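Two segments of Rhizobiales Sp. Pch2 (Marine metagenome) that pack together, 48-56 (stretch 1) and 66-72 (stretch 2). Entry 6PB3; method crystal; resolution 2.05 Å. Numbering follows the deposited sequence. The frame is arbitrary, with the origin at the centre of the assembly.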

# COMPACT_ATOMS: atom_id res chain seq x y z
N ASN A 48 40.85 4.36 -18.99
CA ASN A 48 42.14 5.03 -19.10
C ASN A 48 42.27 6.04 -17.97
O ASN A 48 42.25 7.25 -18.21
CB ASN A 48 42.30 5.70 -20.46
CG ASN A 48 43.67 6.32 -20.64
OD1 ASN A 48 44.68 5.76 -20.21
ND2 ASN A 48 43.71 7.50 -21.27
N PRO A 49 42.43 5.57 -16.73
CA PRO A 49 42.45 6.51 -15.59
C PRO A 49 43.62 7.48 -15.62
O PRO A 49 43.56 8.52 -14.95
CB PRO A 49 42.53 5.59 -14.36
CG PRO A 49 42.38 4.19 -14.86
CD PRO A 49 42.70 4.18 -16.31
N ASP A 50 44.68 7.17 -16.36
CA ASP A 50 45.82 8.08 -16.44
C ASP A 50 45.42 9.44 -17.01
O ASP A 50 45.96 10.47 -16.61
CB ASP A 50 46.94 7.45 -17.26
CG ASP A 50 47.48 6.17 -16.64
OD1 ASP A 50 47.37 6.02 -15.40
OD2 ASP A 50 48.01 5.32 -17.38
N GLY A 51 44.45 9.45 -17.93
CA GLY A 51 44.02 10.70 -18.52
C GLY A 51 43.42 11.66 -17.51
O GLY A 51 43.55 12.88 -17.64
N LEU A 52 42.73 11.12 -16.50
CA LEU A 52 42.20 11.98 -15.44
C LEU A 52 43.32 12.49 -14.54
O LEU A 52 43.33 13.67 -14.16
CB LEU A 52 41.16 11.23 -14.60
CG LEU A 52 40.48 12.04 -13.50
CD1 LEU A 52 39.69 13.20 -14.11
CD2 LEU A 52 39.55 11.16 -12.67
N SER A 53 44.27 11.62 -14.19
CA SER A 53 45.42 12.07 -13.40
C SER A 53 46.19 13.16 -14.12
O SER A 53 46.58 14.16 -13.51
CB SER A 53 46.34 10.89 -13.09
OG SER A 53 45.60 9.78 -12.62
N ALA A 54 46.41 12.99 -15.43
CA ALA A 54 47.16 14.00 -16.17
C ALA A 54 46.40 15.31 -16.21
O ALA A 54 46.99 16.38 -15.99
CB ALA A 54 47.46 13.50 -17.58
N TRP A 55 45.09 15.26 -16.46
CA TRP A 55 44.29 16.48 -16.41
C TRP A 55 44.40 17.17 -15.06
O TRP A 55 44.56 18.40 -15.00
CB TRP A 55 42.82 16.18 -16.72
CG TRP A 55 41.93 17.33 -16.35
CD1 TRP A 55 41.63 18.42 -17.11
CD2 TRP A 55 41.25 17.53 -15.10
NE1 TRP A 55 40.80 19.27 -16.43
CE2 TRP A 55 40.56 18.75 -15.19
CE3 TRP A 55 41.16 16.78 -13.92
CZ2 TRP A 55 39.78 19.24 -14.14
CZ3 TRP A 55 40.39 17.28 -12.87
CH2 TRP A 55 39.71 18.50 -12.99
N ALA A 56 44.34 16.40 -13.97
CA ALA A 56 44.44 16.99 -12.64
C ALA A 56 45.77 17.70 -12.44
O ALA A 56 45.81 18.81 -11.90
CB ALA A 56 44.26 15.92 -11.57
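Stretch 2 66-72: LVKNVIR

Stretch 2 begins at Leu 66 and Val 67 as loop or turn and then forms a short helix, 68-71. Its first turn is held by Ile 71 N to Val 67 O at 3.0 Å and a weaker bond from Val 70 N to Val 67 O at 2.9 Å. It lies on the helix of stretch 1 in the reverse sense: the CA of Ile 71 is 6.3 Å from the CA of Pro 49, and the CA of Val 67 is 7.2 Å from the CA of Ser 53. As stretch 1 advances, stretch 2 runs back. No hydrogen bond joins the two segments. The contact is mainly apolar and buries 342 Å², both sides summed.

Leu 52 is at the centre. Its CA-to-CB bond points toward stretch 2, and its rotamer is t with chi2 p. This conformation brings CG to 3.7 Å from Val 67 CG1, while CD2 lies 3.7 Å from both Val 70 CG1 and Ile 71 CG1. One leucine thus meets three residues of stretch 2.

Val 67 points toward stretch 1 with chi1 m. Its CG1 reaches Leu 52, Trp 55 and Ala 56 together. The methyl of Ala 56 is 4.1 Å away, CB to Val 67 CG1. Val 70 also points toward stretch 1, but its chi1 is t; its CG1 touches Leu 52.

Ile 71 has the largest area covered in this contact. Its chi1 is m. Its chi2 is t, so the chain is extended from CA through CB and CG1 to CD1. The tip reaches Ser 53, with Ile 71 CD1 3.3 Å from Ser 53 OG, a close approach of a methyl to a hydroxyl. The same CD1 is 3.8 Å from Pro 49 O. The branch methyl CG2 is 4.2 Å from Pro 49 CB.

Ser 53 points sideways. With chi1 m, its OG turns back along its own helix and gives a weak hydrogen bond to Pro 49 O, 3.3 Å away. That carbonyl also accepts from Ser 53 N at 3.3 Å. The hydroxyl therefore has a partner within stretch 1 although it lies beside an apolar methyl.

Trp 55 also starts sideways, but chi1 t and chi2 86° bring its ring nearer to stretch 2. CZ3 is 3.9 Å from Leu 66 CD2 and 4.1 Å from Val 67 CG1, the latter at the ring edge. Leu 66 has chi1 t and chi2 p. The indole NE1 is hydrogen-bonded elsewhere in the structure.

Lys 68 points away; its side chain is not modelled beyond CB.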

# COMPACT_ATOMS: atom_id res chain seq x y z
N LEU A 66 40.84 15.59 -5.14
CA LEU A 66 39.94 15.95 -6.23
C LEU A 66 39.56 14.74 -7.07
O LEU A 66 38.38 14.51 -7.36
CB LEU A 66 40.57 17.03 -7.10
CG LEU A 66 39.87 17.35 -8.43
CD1 LEU A 66 38.44 17.79 -8.19
CD2 LEU A 66 40.64 18.43 -9.19
N VAL A 67 40.56 13.97 -7.49
CA VAL A 67 40.31 12.79 -8.31
C VAL A 67 40.56 11.49 -7.57
O VAL A 67 40.20 10.42 -8.09
CB VAL A 67 41.15 12.82 -9.61
CG1 VAL A 67 40.79 14.04 -10.44
CG2 VAL A 67 42.62 12.83 -9.26
N LYS A 68 41.17 11.54 -6.38
CA LYS A 68 41.43 10.32 -5.62
C LYS A 68 40.16 9.51 -5.44
O LYS A 68 40.19 8.27 -5.52
CB LYS A 68 42.05 10.66 -4.26
N ASN A 69 39.03 10.18 -5.22
CA ASN A 69 37.77 9.46 -5.10
C ASN A 69 37.32 8.90 -6.44
O ASN A 69 36.86 7.76 -6.51
CB ASN A 69 36.70 10.36 -4.49
CG ASN A 69 36.65 11.75 -5.11
OD1 ASN A 69 36.93 11.92 -6.30
ND2 ASN A 69 36.30 12.75 -4.31
N VAL A 70 37.48 9.66 -7.53
CA VAL A 70 36.88 9.27 -8.81
C VAL A 70 37.60 8.05 -9.40
O VAL A 70 36.97 7.18 -10.01
CB VAL A 70 36.90 10.44 -9.80
CG1 VAL A 70 36.42 9.99 -11.16
CG2 VAL A 70 36.04 11.56 -9.31
N ILE A 71 38.91 7.97 -9.23
CA ILE A 71 39.68 6.97 -9.95
C ILE A 71 39.46 5.59 -9.35
O ILE A 71 39.24 4.60 -10.06
CB ILE A 71 41.16 7.35 -9.97
CG1 ILE A 71 41.40 8.43 -11.02
CG2 ILE A 71 42.03 6.14 -10.25
CD1 ILE A 71 42.86 8.78 -11.18
N ARG A 72 39.51 5.50 -8.03
CA ARG A 72 39.51 4.20 -7.35
C ARG A 72 38.15 3.50 -7.36
O ARG A 72 38.04 2.42 -6.77
CB ARG A 72 40.00 4.38 -5.91